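Local atomic coordinates of ribokinase (Staphylococcus aureus, PDB entry 3RY7), a protein that catalyses the ATP- and magnesium-dependent phosphorylation of D-ribose at O-5, giving D-ribose 5-phosphate for nucleotide and amino acid synthesis or the pentose phosphate pathway. Residues L164-A169 with I183-T188. Sequence-based numbering, arbitrary orientation.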
loop_
_atom_site.group_PDB
_atom_site.type_symbol
_atom_site.label_atom_id
_atom_site.label_comp_id
_atom_site.label_asym_id
_atom_site.label_seq_id
_atom_site.Cartn_x
_atom_site.Cartn_y
_atom_site.Cartn_z
ATOM N N LEU A 164 11.812 1.280 -27.786
ATOM C CA LEU A 164 12.216 0.003 -27.227
ATOM C C LEU A 164 12.837 0.187 -25.847
ATOM O O LEU A 164 13.814 0.924 -25.680
ATOM C CB LEU A 164 13.215 -0.720 -28.126
ATOM C CG LEU A 164 13.767 -2.029 -27.535
ATOM C CD1 LEU A 164 12.681 -3.070 -27.446
ATOM C CD2 LEU A 164 14.948 -2.566 -28.328
ATOM N N ASN A 165 12.246 -0.488 -24.865
ATOM C CA ASN A 165 12.844 -0.663 -23.545
ATOM C C ASN A 165 13.562 -2.004 -23.541
ATOM O O ASN A 165 12.929 -3.049 -23.407
ATOM C CB ASN A 165 11.746 -0.588 -22.481
ATOM C CG ASN A 165 12.175 -1.150 -21.144
ATOM O OD1 ASN A 165 11.459 -1.952 -20.552
ATOM N ND2 ASN A 165 13.350 -0.741 -20.661
ATOM N N PRO A 166 14.895 -1.983 -23.732
ATOM C CA PRO A 166 15.654 -3.202 -24.028
ATOM C C PRO A 166 15.950 -4.038 -22.783
ATOM O O PRO A 166 17.121 -4.304 -22.484
ATOM C CB PRO A 166 16.956 -2.658 -24.639
ATOM C CG PRO A 166 17.149 -1.339 -23.957
ATOM C CD PRO A 166 15.759 -0.787 -23.708
ATOM N N ALA A 167 14.885 -4.457 -22.101
ATOM C CA ALA A 167 14.942 -5.132 -20.802
ATOM C C ALA A 167 14.060 -6.367 -20.859
ATOM O O ALA A 167 12.989 -6.333 -21.455
ATOM C CB ALA A 167 14.429 -4.186 -19.693
ATOM N N PRO A 168 14.527 -7.477 -20.293
ATOM C CA PRO A 168 15.853 -7.613 -19.693
ATOM C C PRO A 168 16.951 -7.570 -20.764
ATOM O O PRO A 168 16.701 -7.897 -21.934
ATOM C CB PRO A 168 15.794 -9.013 -19.073
ATOM C CG PRO A 168 14.863 -9.769 -19.990
ATOM C CD PRO A 168 13.808 -8.765 -20.348
ATOM N N ALA A 169 18.155 -7.181 -20.353
ATOM C CA ALA A 169 19.280 -7.032 -21.259
ATOM C C ALA A 169 19.489 -8.252 -22.141
ATOM O O ALA A 169 19.478 -9.390 -21.676
ATOM C CB ALA A 169 20.542 -6.740 -20.474
ATOM N N ILE A 183 15.343 4.679 -27.684
ATOM C CA ILE A 183 15.765 3.560 -26.870
ATOM C C ILE A 183 15.920 3.992 -25.401
ATOM O O ILE A 183 16.417 5.081 -25.118
ATOM C CB ILE A 183 17.032 2.907 -27.437
ATOM C CG1 ILE A 183 17.217 1.519 -26.851
ATOM C CG2 ILE A 183 18.267 3.795 -27.224
ATOM C CD1 ILE A 183 18.279 0.691 -27.555
ATOM N N VAL A 184 15.477 3.145 -24.474
ATOM C CA VAL A 184 15.439 3.493 -23.045
ATOM C C VAL A 184 16.019 2.384 -22.169
ATOM O O VAL A 184 15.292 1.750 -21.413
ATOM C CB VAL A 184 13.982 3.727 -22.587
ATOM C CG1 VAL A 184 13.922 4.171 -21.145
ATOM C CG2 VAL A 184 13.295 4.735 -23.491
ATOM N N PRO A 185 17.325 2.130 -22.277
ATOM C CA PRO A 185 17.943 1.138 -21.394
ATOM C C PRO A 185 18.173 1.699 -19.983
ATOM O O PRO A 185 18.002 2.898 -19.749
ATOM C CB PRO A 185 19.289 0.862 -22.070
ATOM C CG PRO A 185 19.589 2.115 -22.818
ATOM C CD PRO A 185 18.270 2.649 -23.280
ATOM N N ASN A 186 18.523 0.827 -19.046
ATOM C CA ASN A 186 19.095 1.280 -17.796
ATOM C C ASN A 186 20.605 1.213 -18.023
ATOM O O ASN A 186 21.044 0.930 -19.150
ATOM C CB ASN A 186 18.648 0.388 -16.641
ATOM C CG ASN A 186 19.113 -1.038 -16.800
ATOM O OD1 ASN A 186 20.019 -1.321 -17.571
ATOM N ND2 ASN A 186 18.499 -1.950 -16.062
ATOM N N GLU A 187 21.397 1.452 -16.980
ATOM C CA GLU A 187 22.854 1.485 -17.129
ATOM C C GLU A 187 23.405 0.150 -17.574
ATOM O O GLU A 187 24.369 0.076 -18.344
ATOM C CB GLU A 187 23.516 1.881 -15.812
ATOM C CG GLU A 187 23.154 3.265 -15.362
ATOM C CD GLU A 187 23.280 3.435 -13.866
ATOM O OE1 GLU A 187 24.376 3.154 -13.320
ATOM O OE2 GLU A 187 22.273 3.850 -13.244
ATOM N N THR A 188 22.796 -0.914 -17.074
ATOM C CA THR A 188 23.287 -2.248 -17.366
ATOM C C THR A 188 22.979 -2.620 -18.813
ATOM O O THR A 188 23.815 -3.201 -19.508
ATOM C CB THR A 188 22.674 -3.279 -16.403
ATOM O OG1 THR A 188 22.691 -2.747 -15.069
ATOM C CG2 THR A 188 23.460 -4.569 -16.449
#
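Leu164 and Ile183 pair as neighbours in parallel strands, their CA atoms 5.0 Å apart and their side chains on the same face of the sheet. Val184 N donates to Leu164 O at 3.0 Å, and the same oxygen also receives a CA-H...O contact from Ile183 CA. One residue on, the ladder passes from backbone to side chain: Asn165 ND2 reaches Val184 O at 3.2 Å, with an N-H...O angle of 154° and the acceptor close to the amide plane. CG of Asn165 lies anti to its backbone N (chi1 163°), which carries the amide across to the 183-188 segment. Its OD1 is held by Gln46, so both ends of the amide are engaged and its rotation is fixed.

Pro166 is the centre of an inverse gamma turn, closed by Ala167 N to Asn165 O at 2.7 Å. Its ring leans over the other segment: CG packs against Pro185 CB at 3.6 Å and more loosely against Ile183 CG1, while CD sits 3.5 Å from Val184 O. Beyond Pro185, Asn186 N-caps helix 187-194, its OD1 accepting from Glu189 N.

Strands 161-165 and 182-183 are parallel neighbours in the central sheet of the ribokinase (PfkB) fold, and the chain beyond them runs into the active-site side; here Asn186 is probably part of the ATP site, and Asn165 approaches Asp254, the probable proton acceptor.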